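Local atomic coordinates of DNA polymerase II large subunit (Pyrococcus horikoshii, PDB entry 5BKH), a protein that carries a mini-intein that probably cuts itself out of the archaeal DNA polymerase precursor and joins the flanking protein segments by splicing. Residues Glu31-Phe36 with Val75-Ala80; Asp82-Phe87 with Glu144-Pro149. All coordinates share one frame; numbering follows the deposited sequence.

In the fold
Two ways of joining chain segments are seen side by side in this intein. Contact 1 is buried: it lays the short helix 29-34 and F36 just after it against strand 66-78, mainly through aromatic and aliphatic side chains. Contact 2 is partly buried and pairs strands 84-89 and 135-146 by a ladder of backbone hydrogen bonds, with side chains sorted onto two faces. Their centres are 19 Å apart, in different sheets, yet P79 of contact 1 packs on E147 of contact 2, and the chain runs from one strand to the next. Both touch a second subunit, contact 2 much more intimately, in keeping with the domain-swapped assembly of this mini-intein.

Contact 1 (Glu31-Phe36 with Val75-Ala80)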
ATOM      1  N   GLU A  31     -30.836  -4.982  -3.983  1.00 59.69           N
ATOM      2  CA  GLU A  31     -32.158  -5.590  -3.876  1.00 54.12           C
ATOM      3  C   GLU A  31     -32.055  -7.061  -3.506  1.00 58.53           C
ATOM      4  O   GLU A  31     -32.835  -7.560  -2.690  1.00 65.33           O
ATOM      5  CB  GLU A  31     -32.928  -5.429  -5.185  1.00 46.09           C
ATOM      6  CG  GLU A  31     -33.077  -3.996  -5.656  1.00 77.75           C
ATOM      7  CD  GLU A  31     -33.932  -3.876  -6.903  1.00 76.80           C
ATOM      8  OE1 GLU A  31     -35.075  -4.378  -6.895  1.00 79.16           O
ATOM      9  OE2 GLU A  31     -33.462  -3.279  -7.894  1.00 80.55           O
ATOM     10  N   LEU A  32     -31.097  -7.775  -4.101  1.00 60.90           N
ATOM     11  CA  LEU A  32     -30.942  -9.190  -3.787  1.00 60.27           C
ATOM     12  C   LEU A  32     -30.617  -9.386  -2.311  1.00 66.01           C
ATOM     13  O   LEU A  32     -31.110 -10.325  -1.674  1.00 57.13           O
ATOM     14  CB  LEU A  32     -29.857  -9.803  -4.669  1.00 48.67           C
ATOM     15  CG  LEU A  32     -29.531 -11.270  -4.397  1.00 64.49           C
ATOM     16  CD1 LEU A  32     -30.788 -12.115  -4.518  1.00 73.19           C
ATOM     17  CD2 LEU A  32     -28.447 -11.767  -5.340  1.00 54.14           C
ATOM     18  N   TYR A  33     -29.792  -8.500  -1.751  1.00 59.48           N
ATOM     19  CA  TYR A  33     -29.519  -8.542  -0.320  1.00 57.38           C
ATOM     20  C   TYR A  33     -30.786  -8.269   0.482  1.00 70.43           C
ATOM     21  O   TYR A  33     -31.135  -9.025   1.396  1.00 58.08           O
ATOM     22  CB  TYR A  33     -28.428  -7.533   0.037  1.00 55.59           C
ATOM     23  CG  TYR A  33     -27.945  -7.660   1.459  1.00 58.58           C
ATOM     24  CD1 TYR A  33     -27.323  -8.819   1.900  1.00 61.09           C
ATOM     25  CD2 TYR A  33     -28.140  -6.632   2.372  1.00 63.30           C
ATOM     26  CE1 TYR A  33     -26.889  -8.945   3.206  1.00 66.17           C
ATOM     27  CE2 TYR A  33     -27.711  -6.749   3.681  1.00 50.10           C
ATOM     28  CZ  TYR A  33     -27.090  -7.907   4.091  1.00 53.11           C
ATOM     29  OH  TYR A  33     -26.664  -8.028   5.389  1.00 58.90           O
ATOM     30  N   GLU A  34     -31.499  -7.194   0.143  1.00 60.10           N
ATOM     31  CA  GLU A  34     -32.731  -6.869   0.852  1.00 72.46           C
ATOM     32  C   GLU A  34     -33.851  -7.872   0.597  1.00 68.57           C
ATOM     33  O   GLU A  34     -34.933  -7.723   1.174  1.00 69.92           O
ATOM     34  CB  GLU A  34     -33.188  -5.457   0.486  1.00 64.49           C
ATOM     35  CG  GLU A  34     -32.537  -4.386   1.350  1.00 74.14           C
ATOM     36  CD  GLU A  34     -32.178  -3.137   0.576  1.00 90.57           C
ATOM     37  OE1 GLU A  34     -32.646  -2.988  -0.575  1.00 84.75           O
ATOM     38  OE2 GLU A  34     -31.419  -2.305   1.118  1.00 97.04           O
ATOM     39  N   LEU A  35     -33.625  -8.873  -0.248  1.00 70.76           N
ATOM     40  CA  LEU A  35     -34.552  -9.979  -0.448  1.00 63.48           C
ATOM     41  C   LEU A  35     -34.269 -11.154   0.476  1.00 62.99           C
ATOM     42  O   LEU A  35     -34.974 -12.167   0.405  1.00 64.82           O
ATOM     43  CB  LEU A  35     -34.507 -10.446  -1.905  1.00 66.82           C
ATOM     44  CG  LEU A  35     -35.654 -10.026  -2.821  1.00 71.18           C
ATOM     45  CD1 LEU A  35     -35.773  -8.514  -2.910  1.00 65.64           C
ATOM     46  CD2 LEU A  35     -35.432 -10.625  -4.201  1.00 65.80           C
ATOM     47  N   PHE A  36     -33.250 -11.053   1.320  1.00 65.18           N
ATOM     48  CA  PHE A  36     -32.944 -12.044   2.338  1.00 72.00           C
ATOM     49  C   PHE A  36     -33.117 -11.402   3.709  1.00 73.74           C
ATOM     50  O   PHE A  36     -33.378 -10.201   3.825  1.00 78.65           O
ATOM     51  CB  PHE A  36     -31.517 -12.589   2.171  1.00 63.36           C
ATOM     52  CG  PHE A  36     -31.376 -13.604   1.068  1.00 65.17           C
ATOM     53  CD1 PHE A  36     -31.634 -13.259  -0.250  1.00 61.10           C
ATOM     54  CD2 PHE A  36     -30.982 -14.901   1.349  1.00 57.71           C
ATOM     55  CE1 PHE A  36     -31.508 -14.191  -1.259  1.00 46.47           C
ATOM     56  CE2 PHE A  36     -30.852 -15.836   0.342  1.00 55.65           C
ATOM     57  CZ  PHE A  36     -31.117 -15.481  -0.962  1.00 51.53           C
ATOM     58  N   VAL A  75     -25.900 -14.136   0.876  1.00 55.91           N
ATOM     59  CA  VAL A  75     -25.670 -12.837   0.256  1.00 53.85           C
ATOM     60  C   VAL A  75     -24.943 -11.965   1.270  1.00 61.58           C
ATOM     61  O   VAL A  75     -25.342 -11.894   2.439  1.00 65.16           O
ATOM     62  CB  VAL A  75     -26.976 -12.177  -0.215  1.00 54.84           C
ATOM     63  CG1 VAL A  75     -26.675 -10.999  -1.133  1.00 40.68           C
ATOM     64  CG2 VAL A  75     -27.847 -13.188  -0.924  1.00 52.97           C
ATOM     65  N   ILE A  76     -23.877 -11.311   0.828  1.00 52.27           N
ATOM     66  CA  ILE A  76     -22.939 -10.645   1.719  1.00 49.21           C
ATOM     67  C   ILE A  76     -22.874  -9.167   1.364  1.00 55.97           C
ATOM     68  O   ILE A  76     -22.940  -8.795   0.188  1.00 51.47           O
ATOM     69  CB  ILE A  76     -21.547 -11.301   1.641  1.00 48.21           C
ATOM     70  CG1 ILE A  76     -21.645 -12.773   2.048  1.00 50.77           C
ATOM     71  CG2 ILE A  76     -20.549 -10.570   2.522  1.00 55.63           C
ATOM     72  CD1 ILE A  76     -20.305 -13.452   2.219  1.00 61.55           C
ATOM     73  N   LYS A  77     -22.752  -8.331   2.392  1.00 49.71           N
ATOM     74  CA  LYS A  77     -22.675  -6.884   2.244  1.00 55.83           C
ATOM     75  C   LYS A  77     -21.502  -6.400   3.079  1.00 51.76           C
ATOM     76  O   LYS A  77     -21.492  -6.578   4.303  1.00 64.10           O
ATOM     77  CB  LYS A  77     -23.983  -6.222   2.688  1.00 53.05           C
ATOM     78  CG  LYS A  77     -23.958  -4.709   2.783  1.00 51.89           C
ATOM     79  CD  LYS A  77     -25.187  -4.216   3.544  1.00 72.03           C
ATOM     80  CE  LYS A  77     -25.232  -2.701   3.643  1.00 73.51           C
ATOM     81  NZ  LYS A  77     -25.402  -2.066   2.308  1.00 86.36           N
ATOM     82  N   ALA A  78     -20.499  -5.822   2.418  1.00 52.76           N
ATOM     83  CA  ALA A  78     -19.300  -5.373   3.110  1.00 51.09           C
ATOM     84  C   ALA A  78     -19.342  -3.865   3.259  1.00 63.14           C
ATOM     85  O   ALA A  78     -19.426  -3.156   2.245  1.00 60.26           O
ATOM     86  CB  ALA A  78     -18.045  -5.794   2.356  1.00 38.15           C
ATOM     87  N   PRO A  79     -19.301  -3.341   4.481  1.00 56.13           N
ATOM     88  CA  PRO A  79     -19.394  -1.889   4.667  1.00 72.06           C
ATOM     89  C   PRO A  79     -18.212  -1.168   4.041  1.00 66.38           C
ATOM     90  O   PRO A  79     -17.141  -1.739   3.815  1.00 54.71           O
ATOM     91  CB  PRO A  79     -19.400  -1.713   6.192  1.00 73.35           C
ATOM     92  CG  PRO A  79     -19.224  -3.067   6.788  1.00 75.31           C
ATOM     93  CD  PRO A  79     -19.419  -4.098   5.736  1.00 63.33           C
ATOM     94  N   ALA A  80     -18.427   0.117   3.769  1.00 74.80           N
ATOM     95  CA  ALA A  80     -17.372   0.969   3.247  1.00 74.39           C
ATOM     96  C   ALA A  80     -16.157   0.947   4.170  1.00 79.65           C
ATOM     97  O   ALA A  80     -16.260   0.666   5.367  1.00 86.68           O
ATOM     98  CB  ALA A  80     -17.886   2.399   3.086  1.00 70.47           C
TER
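V75 sets its two methyl groups against the rings of Y33 and F36, and in doing so fastens the short helix 29-34, with F36 just after it, to strand 66-78 in the curled antiparallel sheet of the Hint fold, the fold shared by intein splicing domains. The division of labour follows from its first torsion: with CG1 anti to the backbone N (chi1 -167°), one methyl is left for each ring. V75 CG2 stands over the centre of the F36 ring, 3.8 Å from the centroid, in a CH-pi contact only 10° off the ring normal. V75 CG1 goes instead to the flank of the helix, where it lies 3.8 Å from Y33 CD1. L32 backs the same valine more loosely, through its CG.

Y33 is gripped from two directions. An edge of its ring faces the strand backbone, Y33 CE1 approaching V75 O to 3.4 Å in the plane of the ring. K77 lies over a face, its CB 3.9 Å from the centroid of the Y33 ring in a second CH-pi contact, the lysine chain crossing the tyrosine at about a right angle. Together the two contacts probably limit how far the ring can turn. At its far end Y33 OH is hydrogen-bonded to E39, while R48 of strand 45-51 makes a cation-pi contact with the ring, so that the helix is tied to a neighbouring strand as well.

The charged end of K77 serves another partner, forming a cation-pi pair with F152. E34, on the helix, is salt-bridged to K30, and its OE2 stays 6.1 Å from K77 NZ. What the lysine gives to Y33 is therefore part of its aliphatic chain, CB over the face and K77 CD 3.6 Å from Y33 CE2.

Contact 2 (Asp82-Phe87 with Glu144-Pro149); sequences DHLIRF and EFIEPP
The ring of F145 takes I85 CG1 over one face, offset toward the rim and 3.8 Å from the centroid, and meets H83 CD2 at its edge, in plane, with F145 CD2 3.5 Å away. The H83 and F145 planes stand at 81°. H83 NE2 is hydrogen-bonded to H83 NE2 of the second subunit, and F145 stacks on F145 of that subunit. Replacing F145 with alanine would probably leave I85 CG1 and H83 CD2 facing a gap and deprive the neighbouring subunit's phenylalanine of its stacking mate. At the flat guanidinium of R86, E144 OE1 lies near the plane but 4.3 Å from R86 NE, too far for a salt bridge; E88 supplies that partner.

F145, I85 and R86 ride on an antiparallel ladder within a six-stranded sheet, with H83 just before it; L84-I146 and R86-E144 are hydrogen-bonded pairs flanking the non-hydrogen-bonded pair I85-F145. I146 N reaches L84 O at 2.9 Å, and R86 N reaches E144 O at 2.8 Å. The sheet face opposite F145 is aliphatic near its loop end: chi1 of 54° puts I146 CG1 between the backbone N and the carbonyl carbon, and chi2 of 97° then turns I146 CD1 to within 3.9 Å of L84 CB. Beyond it, P148 crosses L84 at about a right angle, its CD 3.5 Å from L84 CD1.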
ATOM      1  N   ASP A  82     -13.787   3.666   4.881  1.00 79.46           N
ATOM      2  CA  ASP A  82     -13.959   4.851   5.702  1.00 80.57           C
ATOM      3  C   ASP A  82     -15.314   5.479   5.405  1.00 69.87           C
ATOM      4  O   ASP A  82     -16.011   5.097   4.462  1.00 87.91           O
ATOM      5  CB  ASP A  82     -12.825   5.857   5.468  1.00 83.80           C
ATOM      6  CG  ASP A  82     -12.646   6.209   4.004  1.00101.47           C
ATOM      7  OD1 ASP A  82     -11.703   6.965   3.690  1.00107.01           O
ATOM      8  OD2 ASP A  82     -13.442   5.729   3.166  1.00107.29           O
ATOM      9  N   HIS A  83     -15.681   6.455   6.225  1.00 63.97           N
ATOM     10  CA  HIS A  83     -16.987   7.086   6.144  1.00 61.80           C
ATOM     11  C   HIS A  83     -16.830   8.591   5.976  1.00 49.72           C
ATOM     12  O   HIS A  83     -15.763   9.159   6.222  1.00 60.85           O
ATOM     13  CB  HIS A  83     -17.813   6.775   7.393  1.00 49.40           C
ATOM     14  CG  HIS A  83     -16.988   6.666   8.636  1.00 84.42           C
ATOM     15  ND1 HIS A  83     -16.697   5.458   9.231  1.00 92.54           N
ATOM     16  CD2 HIS A  83     -16.386   7.614   9.394  1.00 68.81           C
ATOM     17  CE1 HIS A  83     -15.951   5.666  10.303  1.00 92.06           C
ATOM     18  NE2 HIS A  83     -15.750   6.965  10.423  1.00 87.40           N
ATOM     19  N   LEU A  84     -17.908   9.234   5.550  1.00 54.26           N
ATOM     20  CA  LEU A  84     -17.920  10.679   5.399  1.00 62.86           C
ATOM     21  C   LEU A  84     -18.694  11.327   6.536  1.00 58.14           C
ATOM     22  O   LEU A  84     -19.443  10.676   7.268  1.00 57.81           O
ATOM     23  CB  LEU A  84     -18.541  11.103   4.066  1.00 57.65           C
ATOM     24  CG  LEU A  84     -17.845  10.617   2.805  1.00 56.75           C
ATOM     25  CD1 LEU A  84     -18.707   9.580   2.138  1.00 67.44           C
ATOM     26  CD2 LEU A  84     -17.573  11.782   1.874  1.00 59.79           C
ATOM     27  N   ILE A  85     -18.501  12.633   6.665  1.00 54.13           N
ATOM     28  CA  ILE A  85     -19.249  13.452   7.599  1.00 47.96           C
ATOM     29  C   ILE A  85     -20.306  14.206   6.805  1.00 41.11           C
ATOM     30  O   ILE A  85     -20.008  14.789   5.751  1.00 46.81           O
ATOM     31  CB  ILE A  85     -18.323  14.418   8.354  1.00 48.19           C
ATOM     32  CG1 ILE A  85     -17.740  13.741   9.587  1.00 55.77           C
ATOM     33  CG2 ILE A  85     -19.098  15.621   8.819  1.00 66.93           C
ATOM     34  CD1 ILE A  85     -16.737  14.602  10.322  1.00 55.48           C
ATOM     35  N   ARG A  86     -21.540  14.188   7.302  1.00 54.30           N
ATOM     36  CA  ARG A  86     -22.684  14.839   6.680  1.00 46.30           C
ATOM     37  C   ARG A  86     -23.180  15.940   7.608  1.00 46.60           C
ATOM     38  O   ARG A  86     -23.571  15.665   8.752  1.00 46.09           O
ATOM     39  CB  ARG A  86     -23.801  13.835   6.403  1.00 55.03           C
ATOM     40  CG  ARG A  86     -24.902  14.369   5.505  1.00 65.15           C
ATOM     41  CD  ARG A  86     -25.738  13.241   4.931  1.00 77.29           C
ATOM     42  NE  ARG A  86     -27.163  13.467   5.136  1.00 70.64           N
ATOM     43  CZ  ARG A  86     -27.922  14.231   4.360  1.00 81.24           C
ATOM     44  NH1 ARG A  86     -27.426  14.846   3.298  1.00 76.28           N
ATOM     45  NH2 ARG A  86     -29.210  14.376   4.653  1.00 84.08           N
ATOM     46  N   PHE A  87     -23.144  17.174   7.116  1.00 41.55           N
ATOM     47  CA  PHE A  87     -23.668  18.343   7.806  1.00 47.95           C
ATOM     48  C   PHE A  87     -25.028  18.675   7.201  1.00 45.50           C
ATOM     49  O   PHE A  87     -25.119  19.052   6.025  1.00 51.62           O
ATOM     50  CB  PHE A  87     -22.721  19.532   7.666  1.00 35.43           C
ATOM     51  CG  PHE A  87     -21.345  19.295   8.213  1.00 42.00           C
ATOM     52  CD1 PHE A  87     -21.136  19.189   9.576  1.00 39.80           C
ATOM     53  CD2 PHE A  87     -20.252  19.214   7.362  1.00 47.73           C
ATOM     54  CE1 PHE A  87     -19.863  18.984  10.082  1.00 39.52           C
ATOM     55  CE2 PHE A  87     -18.980  19.013   7.861  1.00 49.17           C
ATOM     56  CZ  PHE A  87     -18.786  18.902   9.228  1.00 49.10           C
ATOM     57  N   GLU A 144     -23.848  13.787  10.992  1.00 55.34           N
ATOM     58  CA  GLU A 144     -24.004  12.346  10.854  1.00 63.19           C
ATOM     59  C   GLU A 144     -22.768  11.750  10.200  1.00 60.85           C
ATOM     60  O   GLU A 144     -22.315  12.239   9.163  1.00 52.50           O
ATOM     61  CB  GLU A 144     -25.238  12.006  10.010  1.00 76.83           C
ATOM     62  CG  GLU A 144     -26.282  11.164  10.719  1.00 95.95           C
ATOM     63  CD  GLU A 144     -27.472  10.854   9.830  1.00 90.62           C
ATOM     64  OE1 GLU A 144     -27.840  11.715   9.004  1.00 90.75           O
ATOM     65  OE2 GLU A 144     -28.035   9.747   9.957  1.00107.75           O
ATOM     66  N   PHE A 145     -22.237  10.685  10.783  1.00 63.26           N
ATOM     67  CA  PHE A 145     -21.191   9.907  10.131  1.00 60.26           C
ATOM     68  C   PHE A 145     -21.878   8.876   9.243  1.00 60.16           C
ATOM     69  O   PHE A 145     -22.537   7.958   9.743  1.00 65.49           O
ATOM     70  CB  PHE A 145     -20.275   9.260  11.164  1.00 60.88           C
ATOM     71  CG  PHE A 145     -19.226  10.192  11.697  1.00 77.29           C
ATOM     72  CD1 PHE A 145     -19.546  11.135  12.662  1.00 67.65           C
ATOM     73  CD2 PHE A 145     -17.924  10.135  11.230  1.00 77.49           C
ATOM     74  CE1 PHE A 145     -18.587  12.001  13.154  1.00 67.81           C
ATOM     75  CE2 PHE A 145     -16.957  10.995  11.721  1.00 74.43           C
ATOM     76  CZ  PHE A 145     -17.290  11.930  12.685  1.00 70.03           C
ATOM     77  N   ILE A 146     -21.746   9.039   7.927  1.00 50.54           N
ATOM     78  CA  ILE A 146     -22.530   8.271   6.970  1.00 68.84           C
ATOM     79  C   ILE A 146     -21.610   7.451   6.074  1.00 77.98           C
ATOM     80  O   ILE A 146     -20.457   7.815   5.812  1.00 64.03           O
ATOM     81  CB  ILE A 146     -23.449   9.179   6.120  1.00 64.88           C
ATOM     82  CG1 ILE A 146     -22.649  10.289   5.436  1.00 62.86           C
ATOM     83  CG2 ILE A 146     -24.556   9.774   6.974  1.00 73.73           C
ATOM     84  CD1 ILE A 146     -22.262   9.978   4.003  1.00 62.91           C
ATOM     85  N   GLU A 147     -22.145   6.329   5.602  1.00 64.99           N
ATOM     86  CA  GLU A 147     -21.467   5.472   4.640  1.00 64.37           C
ATOM     87  C   GLU A 147     -22.229   5.524   3.327  1.00 68.56           C
ATOM     88  O   GLU A 147     -23.390   5.090   3.273  1.00 70.18           O
ATOM     89  CB  GLU A 147     -21.384   4.036   5.153  1.00 60.87           C
ATOM     90  CG  GLU A 147     -20.569   3.886   6.416  1.00 52.46           C
ATOM     91  CD  GLU A 147     -20.685   2.501   7.011  1.00 56.06           C
ATOM     92  OE1 GLU A 147     -21.804   1.946   7.011  1.00 61.26           O
ATOM     93  OE2 GLU A 147     -19.662   1.971   7.483  1.00 54.95           O
ATOM     94  N   PRO A 148     -21.640   6.042   2.257  1.00 64.46           N
ATOM     95  CA  PRO A 148     -22.373   6.166   0.992  1.00 81.05           C
ATOM     96  C   PRO A 148     -22.692   4.798   0.421  1.00 80.81           C
ATOM     97  O   PRO A 148     -21.805   3.935   0.335  1.00 74.15           O
ATOM     98  CB  PRO A 148     -21.392   6.942   0.097  1.00 88.24           C
ATOM     99  CG  PRO A 148     -20.049   6.623   0.653  1.00 71.90           C
ATOM    100  CD  PRO A 148     -20.234   6.466   2.136  1.00 63.87           C
ATOM    101  N   PRO A 149     -23.957   4.546   0.066  1.00 89.19           N
ATOM    102  CA  PRO A 149     -24.308   3.278  -0.588  1.00 82.54           C
ATOM    103  C   PRO A 149     -23.396   2.900  -1.737  1.00 78.67           C
ATOM    104  O   PRO A 149     -23.160   1.706  -1.959  1.00 84.78           O
ATOM    105  CB  PRO A 149     -25.737   3.547  -1.073  1.00 81.27           C
ATOM    106  CG  PRO A 149     -26.250   4.717  -0.236  1.00 79.83           C
ATOM    107  CD  PRO A 149     -25.140   5.185   0.657  1.00 81.20           C
TER